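PDB 4O5H: phenylacetaldehyde dehydrogenase from Burkholderia cenocepacia, which probably oxidises phenylacetaldehyde to phenylacetate with NAD+ as the hydride acceptor, as a member of the aldehyde dehydrogenase family. Local coordinates for residues 37-42 and 223-228; 296-301 and 334-339; 488-493 and 497-502. One frame throughout, in Å; residues are numbered along the deposited sequence. Where two conformers were deposited one is given.

The three contacts follow one another in series along the chain. Contact 1 ties the small antiparallel pair of strands 33-35 and 38-40 to helix 215-227. Contact 2 joins helices 298-310 and 330-343, which pack beside the seven-stranded sheet of the catalytic domain. Contact 3 lies where strand 487-488 passes through helix 493-499 into strand 501-509, both strands belonging to the eight-stranded sheet. Contacts 1 and 2 sit on opposite sides of the chain's centre, their own centres about 49 Å apart; contact 3 is buried, its centre about 26 Å from that of contact 1 and about 38 Å from that of contact 2. Contacts 1 and 2 lie at the surface; contact 3 also reaches the second subunit.

Contact 1 of 3, residues 37-42 and 223-228; sequences AEWSDA and LIQAAG
W39 and Q225 join a two-stranded β-hairpin, 33-35 with 38-40, to the last turns of helix 215-227, and they are the two residues that touch across this surface contact. The direct polar link is a single hydrogen bond: the indole NE1 of W39 donates to OE1 of Q225 at 2.9 Å, with an N-H...O angle of 158°. The oxygen lies at the edge of the indole, close to the ring plane, whereas the donor stands well above the plane of the amide carbonyl. The ring and amide planes are almost perpendicular, 86° apart. Q225 reaches this place because its chain is extended beyond CG, carrying the amide straight out from the helix.

Van der Waals contact is slight and follows the same edge of the ring, with W39 CZ2 lying 3.8 Å from Q225 OE1. L34 of the partner strand packs against both W39 and Q225, and L223, I224 and A227 face the protein interior, where they meet helix 91-107.

Backbone bonds finish the helix. G228, with positive phi, closes a Schellman motif in which its N donates to Q225 O at 3.1 Å and, weakly, to I224 O.

A water makes the second bridge: it accepts from Q225 NE2 at 2.9 Å and donates to A37 O at 2.7 Å, so both ends of the amide are engaged by the hairpin.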
loop_
_atom_site.group_PDB
_atom_site.type_symbol
_atom_site.label_atom_id
_atom_site.label_comp_id
_atom_site.label_asym_id
_atom_site.label_seq_id
_atom_site.Cartn_x
_atom_site.Cartn_y
_atom_site.Cartn_z
ATOM N N ALA A 37 -4.560 29.672 6.860
ATOM C CA ALA A 37 -4.178 31.001 6.442
ATOM C C ALA A 37 -3.281 31.750 7.441
ATOM O O ALA A 37 -2.845 32.860 7.140
ATOM C CB ALA A 37 -5.405 31.818 6.150
ATOM N N GLU A 38 -2.947 31.152 8.576
ATOM C CA GLU A 38 -2.160 31.863 9.595
ATOM C C GLU A 38 -0.864 31.204 9.975
ATOM O O GLU A 38 -0.784 29.986 10.085
ATOM C CB GLU A 38 -2.996 32.026 10.858
ATOM C CG GLU A 38 -4.145 32.937 10.591
ATOM C CD GLU A 38 -5.227 32.936 11.637
ATOM O OE1 GLU A 38 -5.186 32.137 12.602
ATOM O OE2 GLU A 38 -6.141 33.778 11.465
ATOM N N TRP A 39 0.140 32.028 10.251
ATOM C CA TRP A 39 1.284 31.613 11.007
ATOM C C TRP A 39 0.935 31.677 12.500
ATOM O O TRP A 39 0.491 32.708 12.997
ATOM C CB TRP A 39 2.498 32.504 10.693
ATOM C CG TRP A 39 2.976 32.361 9.267
ATOM C CD1 TRP A 39 2.597 33.092 8.213
ATOM C CD2 TRP A 39 3.859 31.355 8.775
ATOM N NE1 TRP A 39 3.200 32.620 7.064
ATOM C CE2 TRP A 39 3.995 31.556 7.396
ATOM C CE3 TRP A 39 4.591 30.328 9.377
ATOM C CZ2 TRP A 39 4.854 30.763 6.614
ATOM C CZ3 TRP A 39 5.417 29.549 8.601
ATOM C CH2 TRP A 39 5.527 29.761 7.237
ATOM N N SER A 40 1.140 30.576 13.206
ATOM C CA SER A 40 0.578 30.406 14.542
ATOM C C SER A 40 1.545 29.793 15.533
ATOM O O SER A 40 2.337 28.937 15.191
ATOM C CB SER A 40 -0.598 29.454 14.458
ATOM O OG SER A 40 -1.662 30.052 13.744
ATOM N N ASP A 41 1.445 30.212 16.782
ATOM C CA ASP A 41 2.076 29.485 17.856
ATOM C C ASP A 41 1.222 28.289 18.212
ATOM O O ASP A 41 0.096 28.158 17.756
ATOM C CB ASP A 41 2.177 30.372 19.051
ATOM C CG ASP A 41 2.878 31.650 18.728
ATOM O OD1 ASP A 41 3.962 31.586 18.169
ATOM O OD2 ASP A 41 2.327 32.729 19.044
ATOM N N ALA A 42 1.743 27.427 19.067
ATOM C CA ALA A 42 0.944 26.350 19.628
ATOM C C ALA A 42 -0.105 26.952 20.561
ATOM O O ALA A 42 0.161 27.959 21.213
ATOM C CB ALA A 42 1.840 25.391 20.377
ATOM N N LEU A 223 8.299 30.008 1.252
ATOM C CA LEU A 223 8.450 29.981 -0.197
ATOM C C LEU A 223 7.143 29.480 -0.867
ATOM O O LEU A 223 6.770 29.933 -1.945
ATOM C CB LEU A 223 9.676 29.111 -0.606
ATOM C CG LEU A 223 11.039 29.585 -0.052
ATOM C CD1 LEU A 223 12.148 28.671 -0.525
ATOM C CD2 LEU A 223 11.360 31.007 -0.463
ATOM N N ILE A 224 6.465 28.543 -0.214
ATOM C CA ILE A 224 5.201 28.013 -0.706
ATOM C C ILE A 224 4.150 29.128 -0.753
ATOM O O ILE A 224 3.453 29.287 -1.784
ATOM C CB ILE A 224 4.743 26.820 0.138
ATOM C CG1 ILE A 224 5.595 25.591 -0.186
ATOM C CG2 ILE A 224 3.261 26.512 -0.068
ATOM C CD1 ILE A 224 5.421 24.420 0.765
ATOM N N GLN A 225 4.095 29.963 0.296
ATOM C CA GLN A 225 3.194 31.100 0.273
ATOM C C GLN A 225 3.614 32.046 -0.818
ATOM O O GLN A 225 2.772 32.558 -1.558
ATOM C CB GLN A 225 3.179 31.875 1.595
ATOM C CG GLN A 225 2.615 31.109 2.736
ATOM C CD GLN A 225 2.202 32.046 3.881
ATOM O OE1 GLN A 225 2.936 32.985 4.249
ATOM N NE2 GLN A 225 1.024 31.795 4.432
ATOM N N ALA A 226 4.918 32.288 -0.936
ATOM C CA ALA A 226 5.385 33.252 -1.933
ATOM C C ALA A 226 5.079 32.776 -3.360
ATOM O O ALA A 226 4.873 33.588 -4.258
ATOM C CB ALA A 226 6.850 33.521 -1.740
ATOM N N ALA A 227 5.044 31.455 -3.558
ATOM C CA ALA A 227 4.752 30.887 -4.864
ATOM C C ALA A 227 3.279 31.016 -5.261
ATOM O O ALA A 227 2.966 31.005 -6.422
ATOM C CB ALA A 227 5.211 29.431 -4.957
ATOM N N GLY A 228 2.406 31.234 -4.296
ATOM C CA GLY A 228 1.014 31.533 -4.537
ATOM C C GLY A 228 0.063 30.374 -4.258
ATOM O O GLY A 228 -1.085 30.426 -4.630
HETATM O O HOH W 1 -0.249 33.366 6.520
#

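Contact 2 of 3, residues 296-301 and 334-339; sequences VDLDKA and IERVAK
R336 NE donates to OD1 of D299 at 2.7 Å, a salt bridge between neighbouring helices 298-310 and 330-343. Strand 288-292, helix 298-310 and strand 320-326 form a β-α-β crossover of the catalytic domain, and helix 330-343 follows directly after it. The N-H...O angle is 146°. The carboxylate oxygen sits in the guanidinium plane, yet NE meets it from above the carboxylate plane, with the two groups turned 47° against each other. R336 is extended from CG to NE and crosses the D299 side chain at about a right angle, and the bond to D299 is made by NE.

NH1 has a different partner: it is hydrogen-bonded to the backbone O of G332, one turn back in its own helix. E335 OE1, 4.0 Å from R336 NH1, adds only a long charge-charge interaction, since it lies well out of the guanidinium plane.

L298 covers one face of the guanidinium: its CB stands over the centre of the group, and its CD1 comes within 3.7 Å of R336 NH1. The aliphatic part of R336 rests on the same turn, its CD lying 3.7 Å from L298 O.

The start of helix 298-310 is served separately. D297 is its N-cap, and OD1 accepts from K300 N at 3.0 Å in a nearly straight bond (170°) and only weakly from D299 N. Deeper in, V337 packs on A302 and V305.

Two acids therefore lie at the N-terminal end of one helix, one capping its amides and the other paired with an arginine; the helix dipole would favour both as carboxylates.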
loop_
_atom_site.group_PDB
_atom_site.type_symbol
_atom_site.label_atom_id
_atom_site.label_comp_id
_atom_site.label_asym_id
_atom_site.label_seq_id
_atom_site.Cartn_x
_atom_site.Cartn_y
_atom_site.Cartn_z
ATOM N N VAL A 296 37.270 -5.869 -9.539
ATOM C CA VAL A 296 37.314 -4.408 -9.425
ATOM C C VAL A 296 38.699 -3.804 -9.392
ATOM O O VAL A 296 39.682 -4.455 -9.006
ATOM C CB VAL A 296 36.609 -3.875 -8.134
ATOM C CG1 VAL A 296 35.124 -4.165 -8.180
ATOM C CG2 VAL A 296 37.221 -4.449 -6.874
ATOM N N ASP A 297 38.767 -2.539 -9.760
ATOM C CA ASP A 297 39.904 -1.698 -9.420
ATOM C C ASP A 297 39.852 -1.453 -7.909
ATOM O O ASP A 297 38.838 -0.971 -7.395
ATOM C CB ASP A 297 39.782 -0.356 -10.125
ATOM C CG ASP A 297 40.921 0.579 -9.788
ATOM O OD1 ASP A 297 41.028 1.078 -8.658
ATOM O OD2 ASP A 297 41.725 0.850 -10.679
ATOM N N LEU A 298 40.940 -1.746 -7.208
ATOM C CA LEU A 298 40.932 -1.700 -5.743
ATOM C C LEU A 298 40.694 -0.306 -5.168
ATOM O O LEU A 298 39.986 -0.151 -4.158
ATOM C CB LEU A 298 42.246 -2.236 -5.186
ATOM C CG LEU A 298 42.631 -3.688 -5.509
ATOM C CD1 LEU A 298 43.921 -4.039 -4.787
ATOM C CD2 LEU A 298 41.551 -4.660 -5.114
ATOM N N ASP A 299 41.254 0.716 -5.801
ATOM C CA ASP A 299 41.055 2.079 -5.313
ATOM C C ASP A 299 39.634 2.573 -5.555
ATOM O O ASP A 299 39.060 3.220 -4.693
ATOM C CB ASP A 299 42.051 3.034 -5.934
ATOM C CG ASP A 299 43.470 2.783 -5.443
ATOM O OD1 ASP A 299 43.681 2.522 -4.245
ATOM O OD2 ASP A 299 44.381 2.860 -6.260
ATOM N N LYS A 300 39.091 2.313 -6.733
ATOM C CA LYS A 300 37.699 2.657 -7.032
ATOM C C LYS A 300 36.749 1.973 -6.070
ATOM O O LYS A 300 35.750 2.583 -5.599
ATOM C CB LYS A 300 37.311 2.225 -8.461
ATOM C CG LYS A 300 35.777 2.207 -8.750
ATOM C CD LYS A 300 35.198 3.301 -9.651
ATOM C CE LYS A 300 33.901 2.885 -10.356
ATOM N NZ LYS A 300 34.044 1.847 -11.413
ATOM N N ALA A 301 37.001 0.706 -5.808
ATOM C CA ALA A 301 36.117 -0.054 -4.919
ATOM C C ALA A 301 36.204 0.487 -3.507
ATOM O O ALA A 301 35.167 0.678 -2.846
ATOM C CB ALA A 301 36.455 -1.532 -4.951
ATOM N N ILE A 334 39.938 -3.216 2.235
ATOM C CA ILE A 334 39.729 -2.755 3.580
ATOM C C ILE A 334 40.876 -1.864 4.089
ATOM O O ILE A 334 40.649 -0.847 4.783
ATOM C CB ILE A 334 39.416 -3.945 4.532
ATOM C CG1 ILE A 334 38.406 -3.551 5.565
ATOM C CG2 ILE A 334 40.665 -4.415 5.255
ATOM C CD1 ILE A 334 37.042 -3.263 4.958
ATOM N N GLU A 335 42.103 -2.217 3.746
ATOM C CA GLU A 335 43.238 -1.385 4.093
ATOM C C GLU A 335 43.012 0.015 3.532
ATOM O O GLU A 335 43.136 1.001 4.249
ATOM C CB GLU A 335 44.479 -2.023 3.560
ATOM C CG GLU A 335 45.781 -1.247 3.703
ATOM C CD GLU A 335 46.803 -1.612 2.613
ATOM O OE1 GLU A 335 46.722 -1.161 1.431
ATOM O OE2 GLU A 335 47.709 -2.377 2.951
ATOM N N ARG A 336 42.607 0.085 2.276
ATOM C CA ARG A 336 42.339 1.369 1.642
ATOM C C ARG A 336 41.157 2.114 2.274
ATOM O O ARG A 336 41.224 3.327 2.450
ATOM C CB ARG A 336 42.101 1.207 0.148
ATOM C CG ARG A 336 43.351 0.846 -0.642
ATOM C CD ARG A 336 42.942 0.339 -2.020
ATOM N NE ARG A 336 44.073 0.191 -2.916
ATOM C CZ ARG A 336 44.922 -0.827 -2.882
ATOM N NH1 ARG A 336 44.788 -1.811 -1.987
ATOM N NH2 ARG A 336 45.926 -0.870 -3.744
ATOM N N VAL A 337 40.082 1.392 2.588
ATOM C CA VAL A 337 38.891 2.023 3.227
ATOM C C VAL A 337 39.224 2.620 4.603
ATOM O O VAL A 337 38.826 3.722 4.924
ATOM C CB VAL A 337 37.751 0.995 3.363
ATOM C CG1 VAL A 337 36.656 1.520 4.250
ATOM C CG2 VAL A 337 37.213 0.594 1.983
ATOM N N ALA A 338 39.999 1.905 5.405
ATOM C CA ALA A 338 40.450 2.437 6.698
ATOM C C ALA A 338 41.282 3.714 6.545
ATOM O O ALA A 338 41.145 4.652 7.350
ATOM C CB ALA A 338 41.253 1.391 7.429
ATOM N N LYS A 339 42.185 3.749 5.556
ATOM C CA LYS A 339 43.004 4.954 5.311
ATOM C C LYS A 339 42.083 6.118 4.945
ATOM O O LYS A 339 42.271 7.224 5.423
ATOM C CB LYS A 339 44.071 4.732 4.221
#

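Contact 3 of 3, residues 488-493 and 497-502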
loop_
_atom_site.group_PDB
_atom_site.type_symbol
_atom_site.label_atom_id
_atom_site.label_comp_id
_atom_site.label_asym_id
_atom_site.label_seq_id
_atom_site.Cartn_x
_atom_site.Cartn_y
_atom_site.Cartn_z
ATOM N N PHE A 488 6.857 -0.487 2.507
ATOM C CA PHE A 488 6.243 -0.668 1.195
ATOM C C PHE A 488 5.798 0.678 0.654
ATOM O O PHE A 488 5.626 1.640 1.407
ATOM C CB PHE A 488 5.078 -1.692 1.227
ATOM C CG PHE A 488 4.088 -1.439 2.303
ATOM C CD1 PHE A 488 3.143 -0.401 2.188
ATOM C CD2 PHE A 488 4.052 -2.238 3.430
ATOM C CE1 PHE A 488 2.248 -0.151 3.201
ATOM C CE2 PHE A 488 3.104 -1.999 4.438
ATOM C CZ PHE A 488 2.216 -0.942 4.321
ATOM N N GLY A 489 5.596 0.742 -0.649
ATOM C CA GLY A 489 5.359 2.020 -1.313
ATOM C C GLY A 489 6.652 2.550 -1.886
ATOM O O GLY A 489 7.726 2.112 -1.504
ATOM N N ARG A 490 6.529 3.504 -2.798
ATOM C CA ARG A 490 7.660 4.093 -3.505
ATOM C C ARG A 490 7.612 5.615 -3.498
ATOM O O ARG A 490 6.513 6.236 -3.529
ATOM C CB ARG A 490 7.715 3.582 -4.918
ATOM C CG ARG A 490 7.991 2.093 -5.050
ATOM C CD ARG A 490 9.380 1.699 -4.525
ATOM N NE ARG A 490 9.698 0.274 -4.626
ATOM C CZ ARG A 490 9.543 -0.638 -3.652
ATOM N NH1 ARG A 490 9.062 -0.320 -2.453
ATOM N NH2 ARG A 490 9.874 -1.896 -3.872
ATOM N N GLU A 491 8.798 6.217 -3.348
ATOM C CA GLU A 491 8.987 7.641 -3.534
ATOM C C GLU A 491 9.496 7.857 -4.933
ATOM O O GLU A 491 10.133 6.984 -5.479
ATOM C CB GLU A 491 10.058 8.170 -2.586
ATOM C CG GLU A 491 9.799 8.001 -1.079
ATOM C CD GLU A 491 8.959 9.098 -0.471
ATOM O OE1 GLU A 491 8.088 9.664 -1.188
ATOM O OE2 GLU A 491 9.150 9.365 0.746
ATOM N N LEU A 492 9.253 9.051 -5.484
ATOM C CA LEU A 492 9.822 9.511 -6.768
ATOM C C LEU A 492 9.289 8.780 -7.988
ATOM O O LEU A 492 8.612 7.768 -7.904
ATOM C CB LEU A 492 11.349 9.483 -6.724
ATOM C CG LEU A 492 11.990 10.265 -5.570
ATOM C CD1 LEU A 492 13.507 10.113 -5.608
ATOM C CD2 LEU A 492 11.644 11.735 -5.693
ATOM N N GLY A 493 9.597 9.341 -9.152
ATOM C CA GLY A 493 9.201 8.750 -10.421
ATOM C C GLY A 493 7.730 8.830 -10.720
ATOM O O GLY A 493 6.937 9.450 -9.994
ATOM N N ILE A 497 3.569 9.270 -8.109
ATOM C CA ILE A 497 2.388 9.952 -8.596
ATOM C C ILE A 497 1.170 9.051 -8.509
ATOM O O ILE A 497 0.102 9.416 -7.956
ATOM C CB ILE A 497 2.616 10.477 -10.047
ATOM C CG1 ILE A 497 3.639 11.623 -10.029
ATOM C CG2 ILE A 497 1.327 10.909 -10.692
ATOM C CD1 ILE A 497 3.152 12.949 -9.423
ATOM N N ASP A 498 1.295 7.848 -9.026
ATOM C CA ASP A 498 0.178 6.902 -8.929
ATOM C C ASP A 498 -0.206 6.618 -7.483
ATOM O O ASP A 498 -1.359 6.389 -7.178
ATOM C CB ASP A 498 0.482 5.584 -9.677
ATOM C CG ASP A 498 0.614 5.778 -11.209
ATOM O OD1 ASP A 498 0.000 6.710 -11.798
ATOM O OD2 ASP A 498 1.372 4.974 -11.823
ATOM N N GLN A 499 0.760 6.617 -6.583
ATOM C CA GLN A 499 0.480 6.357 -5.177
ATOM C C GLN A 499 -0.146 7.520 -4.414
ATOM O O GLN A 499 -0.525 7.355 -3.263
ATOM C CB GLN A 499 1.760 5.862 -4.493
ATOM C CG GLN A 499 2.197 4.512 -5.105
ATOM C CD GLN A 499 3.391 3.862 -4.395
ATOM O OE1 GLN A 499 3.690 4.204 -3.242
ATOM N NE2 GLN A 499 4.072 2.932 -5.089
ATOM N N TYR A 500 -0.225 8.695 -5.026
ATOM C CA TYR A 500 -0.975 9.827 -4.441
ATOM C C TYR A 500 -2.335 10.010 -5.135
ATOM O O TYR A 500 -3.022 11.011 -4.923
ATOM C CB TYR A 500 -0.166 11.113 -4.517
ATOM C CG TYR A 500 0.860 11.259 -3.411
ATOM C CD1 TYR A 500 2.016 10.492 -3.397
ATOM C CD2 TYR A 500 0.681 12.177 -2.403
ATOM C CE1 TYR A 500 2.963 10.617 -2.378
ATOM C CE2 TYR A 500 1.633 12.331 -1.383
ATOM C CZ TYR A 500 2.771 11.532 -1.383
ATOM O OH TYR A 500 3.691 11.690 -0.371
ATOM N N THR A 501 -2.705 9.042 -5.983
ATOM C CA THR A 501 -4.013 9.009 -6.568
ATOM C C THR A 501 -4.786 7.771 -6.118
ATOM O O THR A 501 -4.209 6.810 -5.648
ATOM C CB THR A 501 -3.984 9.003 -8.095
ATOM O OG1 THR A 501 -3.417 7.791 -8.564
ATOM C CG2 THR A 501 -3.233 10.188 -8.632
ATOM N N GLU A 502 -6.113 7.867 -6.237
ATOM C CA GLU A 502 -7.035 6.788 -5.967
ATOM C C GLU A 502 -7.801 6.559 -7.276
ATOM O O GLU A 502 -8.280 7.500 -7.896
ATOM C CB GLU A 502 -7.981 7.188 -4.832
ATOM C CG GLU A 502 -8.879 6.061 -4.319
ATOM C CD GLU A 502 -8.234 5.136 -3.334
ATOM O OE1 GLU A 502 -7.315 5.583 -2.615
ATOM O OE2 GLU A 502 -8.704 3.977 -3.202
HETATM O O HOH W 2 5.648 9.663 -0.293
#
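The one direct hydrogen bond between these segments runs from the backbone N of R490 to OE1 of Q499, 3.0 Å long and almost straight at 169°. It braces a loop against the end of the helix it leads into: strand 487-488 runs into residues 489-492, helix 493-499 turns the chain, and strand 501-509 then pairs antiparallel with strand 166-181 in the eight-stranded mixed sheet of this aldehyde dehydrogenase fold, to which strand 487-488 also belongs by way of strand 279-283. Q499 is extended beyond CG and crosses obliquely to R490, its NE2 lying 3.7 Å from R490 CB. At the same place OE1 of Q499 comes within 3.4 Å of G489 CA, a close fit.

The polar end of R490 turns away from Q499, because the chain bends at chi2 (-64°). NH1 donates to G489 O at 2.9 Å and also to G482 O, while NH2 reaches E502 OE1 and S503 O of the second subunit. E502 in turn pairs with R490 of that subunit, so the same charged pair is made in both directions across the interface.

Where helix gives way to strand, the carbonyl O of D498 is gripped twice by T501, from OG1 at 2.8 Å and from N at 3.2 Å, both arriving over one face of its plane. K194 holds E491 OE2 in a salt bridge. The other oxygen, E491 OE1, accepts from a water at 2.6 Å; that water lies at the edge of the Y500 ring, 2.8 Å from Y500 OH.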